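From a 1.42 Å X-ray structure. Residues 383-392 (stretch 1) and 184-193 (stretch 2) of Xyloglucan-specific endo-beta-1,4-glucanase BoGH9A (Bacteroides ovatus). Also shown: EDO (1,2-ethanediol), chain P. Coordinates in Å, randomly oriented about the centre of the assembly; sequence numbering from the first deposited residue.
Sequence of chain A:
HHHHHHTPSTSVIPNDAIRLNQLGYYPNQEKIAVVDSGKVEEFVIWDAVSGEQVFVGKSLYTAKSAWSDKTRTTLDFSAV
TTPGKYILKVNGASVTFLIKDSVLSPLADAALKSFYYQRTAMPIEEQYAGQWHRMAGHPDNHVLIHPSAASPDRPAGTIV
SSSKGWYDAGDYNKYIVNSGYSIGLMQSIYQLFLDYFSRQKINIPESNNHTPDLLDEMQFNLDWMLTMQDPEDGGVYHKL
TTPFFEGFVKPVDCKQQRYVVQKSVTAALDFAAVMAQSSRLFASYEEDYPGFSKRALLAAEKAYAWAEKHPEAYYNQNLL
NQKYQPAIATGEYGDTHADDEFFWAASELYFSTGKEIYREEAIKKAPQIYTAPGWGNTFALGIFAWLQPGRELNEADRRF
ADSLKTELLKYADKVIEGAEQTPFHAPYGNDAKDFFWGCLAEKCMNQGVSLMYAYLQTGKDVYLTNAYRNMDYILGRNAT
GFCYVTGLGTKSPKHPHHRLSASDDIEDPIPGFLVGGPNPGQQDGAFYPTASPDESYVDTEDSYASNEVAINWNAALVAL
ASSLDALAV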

# COMPACT_ATOMS: atom_id res chain seq x y z
N ILE A 383 -0.94 -4.43 -15.99
CA ILE A 383 -2.28 -4.23 -16.51
C ILE A 383 -2.68 -2.76 -16.38
O ILE A 383 -3.21 -2.14 -17.33
CB ILE A 383 -3.30 -5.15 -15.81
CG1 ILE A 383 -3.06 -6.59 -16.24
CG2 ILE A 383 -4.72 -4.74 -16.12
CD1 ILE A 383 -3.85 -7.62 -15.49
N PHE A 384 -2.40 -2.15 -15.22
CA PHE A 384 -2.79 -0.77 -15.03
C PHE A 384 -2.12 0.13 -16.08
O PHE A 384 -2.73 1.09 -16.58
CB PHE A 384 -2.43 -0.24 -13.62
CG PHE A 384 -3.09 -0.96 -12.45
CD1 PHE A 384 -4.27 -1.67 -12.57
CD2 PHE A 384 -2.47 -0.92 -11.21
CE1 PHE A 384 -4.82 -2.30 -11.46
CE2 PHE A 384 -3.02 -1.54 -10.11
CZ PHE A 384 -4.19 -2.22 -10.24
N ALA A 385 -0.87 -0.19 -16.41
CA ALA A 385 -0.13 0.57 -17.41
C ALA A 385 -0.80 0.47 -18.79
O ALA A 385 -1.03 1.48 -19.44
CB ALA A 385 1.29 0.09 -17.47
N TRP A 386 -1.15 -0.74 -19.20
CA TRP A 386 -1.88 -0.94 -20.46
C TRP A 386 -3.24 -0.24 -20.51
O TRP A 386 -3.69 0.16 -21.59
CB TRP A 386 -2.05 -2.44 -20.73
CG TRP A 386 -0.80 -3.06 -21.28
CD1 TRP A 386 0.15 -3.72 -20.59
CD2 TRP A 386 -0.39 -3.08 -22.65
NE1 TRP A 386 1.16 -4.13 -21.43
CE2 TRP A 386 0.83 -3.77 -22.71
CE3 TRP A 386 -0.95 -2.58 -23.84
CZ2 TRP A 386 1.52 -3.94 -23.91
CZ3 TRP A 386 -0.27 -2.77 -25.02
CH2 TRP A 386 0.95 -3.45 -25.05
N LEU A 387 -3.90 -0.08 -19.36
CA LEU A 387 -5.25 0.49 -19.30
C LEU A 387 -5.24 2.01 -19.13
O LEU A 387 -6.30 2.63 -19.12
CB LEU A 387 -6.04 -0.13 -18.15
CG LEU A 387 -6.35 -1.61 -18.26
CD1 LEU A 387 -7.06 -2.04 -16.99
CD2 LEU A 387 -7.16 -1.97 -19.48
N GLN A 388 -4.07 2.61 -19.03
CA GLN A 388 -3.95 4.05 -18.82
C GLN A 388 -4.55 4.86 -19.97
O GLN A 388 -4.22 4.62 -21.14
CB GLN A 388 -2.47 4.41 -18.68
CG GLN A 388 -2.19 5.44 -17.62
CD GLN A 388 -0.71 5.55 -17.31
OE1 GLN A 388 -0.11 4.67 -16.66
NE2 GLN A 388 -0.10 6.62 -17.78
N PRO A 389 -5.40 5.84 -19.65
CA PRO A 389 -6.00 6.67 -20.71
C PRO A 389 -5.03 7.70 -21.30
O PRO A 389 -3.91 7.89 -20.81
CB PRO A 389 -7.15 7.37 -19.99
CG PRO A 389 -6.75 7.40 -18.56
CD PRO A 389 -5.94 6.16 -18.32
N GLY A 390 -5.48 8.33 -22.39
CA GLY A 390 -4.70 9.37 -23.05
C GLY A 390 -3.55 8.84 -23.89
O GLY A 390 -2.98 9.57 -24.70
N ARG A 391 -3.20 7.57 -23.69
CA ARG A 391 -2.15 6.95 -24.48
C ARG A 391 -2.77 6.40 -25.75
O ARG A 391 -3.66 5.55 -25.68
CB ARG A 391 -1.50 5.83 -23.68
CG ARG A 391 -0.01 5.72 -23.94
CD ARG A 391 0.56 4.49 -23.29
NE ARG A 391 1.42 4.84 -22.16
CZ ARG A 391 1.24 4.39 -20.92
NH1 ARG A 391 0.25 3.56 -20.63
NH2 ARG A 391 2.07 4.77 -19.97
N GLU A 392 -2.29 6.88 -26.89
CA GLU A 392 -2.88 6.56 -28.19
C GLU A 392 -2.41 5.21 -28.75
O GLU A 392 -1.46 5.16 -29.55
CB GLU A 392 -2.55 7.66 -29.19
CG GLU A 392 -3.09 9.03 -28.81
CD GLU A 392 -2.91 10.06 -29.91
OE1 GLU A 392 -2.34 9.71 -30.97
OE2 GLU A 392 -3.35 11.22 -29.73
C1 EDO P . -8.98 9.56 -13.45
O1 EDO P . -8.16 9.81 -14.60
C2 EDO P . -9.85 10.77 -13.08
O2 EDO P . -11.22 10.54 -13.42
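Stretch 2 184-193: GLMQSIYQLF

How does stretch 2 lie on stretch 1? Stretch 2 is helical from Gly184, in a helix begun earlier in the chain; it rests against stretch 1, which is helical at Ile383 to Trp386 and in loop at Gln388 and Pro389. The two stretches advance in the same sense: Phe384 CA lies 6.8 Å from Ser188 CA, and Gln388 CA 7.6 Å from Leu192 CA. The contact is modest, burying 261 Å² in all.

What does Phe384 meet? Its CA-to-CB bond points toward the helix, and the buried ring reaches two residues one turn apart. Leu185 CD1 approaches the ring edge, 4.2 Å from Phe384 CE2, while Ser188 CB lies 4.0 Å from Phe384 CD2. The Ser188 hydroxyl is occupied within its own helix, with OG donating to Gly184 O at 2.7 Å.

Where do the polar side chains come together? Gln388, which has the most surface covered, starts sideways, but its end comes up to Gln191. The terminal amide of Gln388 is probably turned over in the model, so its bonding to Gln191 is left open. Gln191 is tied to its own helix, its NE2 donating to Gln187 O at 3.0 Å.

What closes the far end? Leu192 brings CD2 to 4.4 Å from Pro389 CD, a loose apolar contact in which Pro389 is exposed.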

# COMPACT_ATOMS: atom_id res chain seq x y z
N GLY A 184 5.83 1.34 -7.43
CA GLY A 184 5.10 1.01 -8.65
C GLY A 184 3.59 1.15 -8.50
O GLY A 184 2.91 1.65 -9.40
N LEU A 185 3.08 0.73 -7.34
CA LEU A 185 1.65 0.83 -7.05
C LEU A 185 1.25 2.29 -6.85
O LEU A 185 0.27 2.75 -7.45
CB LEU A 185 1.30 -0.02 -5.82
CG LEU A 185 -0.17 0.06 -5.40
CD1 LEU A 185 -1.11 -0.38 -6.51
CD2 LEU A 185 -0.38 -0.77 -4.15
N MET A 186 1.99 3.03 -6.03
CA MET A 186 1.62 4.41 -5.74
C MET A 186 1.72 5.25 -7.00
O MET A 186 0.86 6.12 -7.24
CB MET A 186 2.43 5.00 -4.59
CG MET A 186 2.09 4.34 -3.26
SD MET A 186 2.97 5.02 -1.86
CE MET A 186 4.56 4.28 -2.06
N GLN A 187 2.74 5.01 -7.80
CA GLN A 187 2.91 5.76 -9.06
C GLN A 187 1.89 5.36 -10.12
O GLN A 187 1.64 6.12 -11.06
CB GLN A 187 4.38 5.65 -9.56
CG GLN A 187 5.30 6.48 -8.67
CD GLN A 187 6.74 6.66 -9.14
OE1 GLN A 187 7.40 7.56 -8.64
NE2 GLN A 187 7.24 5.79 -10.00
N SER A 188 1.28 4.18 -10.01
CA SER A 188 0.16 3.82 -10.89
C SER A 188 -1.01 4.77 -10.58
O SER A 188 -1.63 5.34 -11.49
CB SER A 188 -0.28 2.37 -10.69
OG SER A 188 0.76 1.46 -11.00
N ILE A 189 -1.33 4.97 -9.31
CA ILE A 189 -2.46 5.83 -8.96
C ILE A 189 -2.12 7.31 -9.23
O ILE A 189 -2.97 8.09 -9.70
CB ILE A 189 -2.93 5.55 -7.48
CG1 ILE A 189 -3.87 4.33 -7.43
CG2 ILE A 189 -3.65 6.72 -6.86
CD1 ILE A 189 -3.31 3.06 -7.85
N TYR A 190 -0.87 7.68 -8.98
CA TYR A 190 -0.41 9.03 -9.32
C TYR A 190 -0.75 9.43 -10.76
O TYR A 190 -1.25 10.54 -11.02
CB TYR A 190 1.11 9.12 -9.10
CG TYR A 190 1.67 10.43 -9.59
CD1 TYR A 190 1.61 11.57 -8.80
CD2 TYR A 190 2.24 10.51 -10.86
CE1 TYR A 190 2.06 12.80 -9.29
CE2 TYR A 190 2.70 11.69 -11.33
CZ TYR A 190 2.63 12.82 -10.54
OH TYR A 190 3.11 14.02 -11.09
N GLN A 191 -0.51 8.52 -11.69
CA GLN A 191 -0.71 8.80 -13.12
C GLN A 191 -2.16 9.05 -13.47
O GLN A 191 -2.46 9.69 -14.49
CB GLN A 191 -0.15 7.65 -13.95
CG GLN A 191 1.37 7.64 -14.02
CD GLN A 191 1.92 6.39 -14.67
OE1 GLN A 191 2.16 6.35 -15.87
NE2 GLN A 191 2.17 5.37 -13.88
N LEU A 192 -3.09 8.58 -12.64
CA LEU A 192 -4.53 8.78 -12.86
C LEU A 192 -5.03 10.10 -12.32
O LEU A 192 -6.10 10.56 -12.73
CB LEU A 192 -5.32 7.68 -12.16
CG LEU A 192 -5.10 6.24 -12.58
CD1 LEU A 192 -5.73 5.28 -11.57
CD2 LEU A 192 -5.62 6.00 -13.97
N PHE A 193 -4.32 10.70 -11.37
CA PHE A 193 -4.79 11.86 -10.62
C PHE A 193 -3.74 12.94 -10.48
O PHE A 193 -3.38 13.37 -9.40
CB PHE A 193 -5.29 11.41 -9.23
CG PHE A 193 -6.40 10.39 -9.28
CD1 PHE A 193 -7.68 10.76 -9.65
CD2 PHE A 193 -6.17 9.06 -8.99
CE1 PHE A 193 -8.69 9.83 -9.75
CE2 PHE A 193 -7.18 8.12 -9.09
CZ PHE A 193 -8.45 8.50 -9.44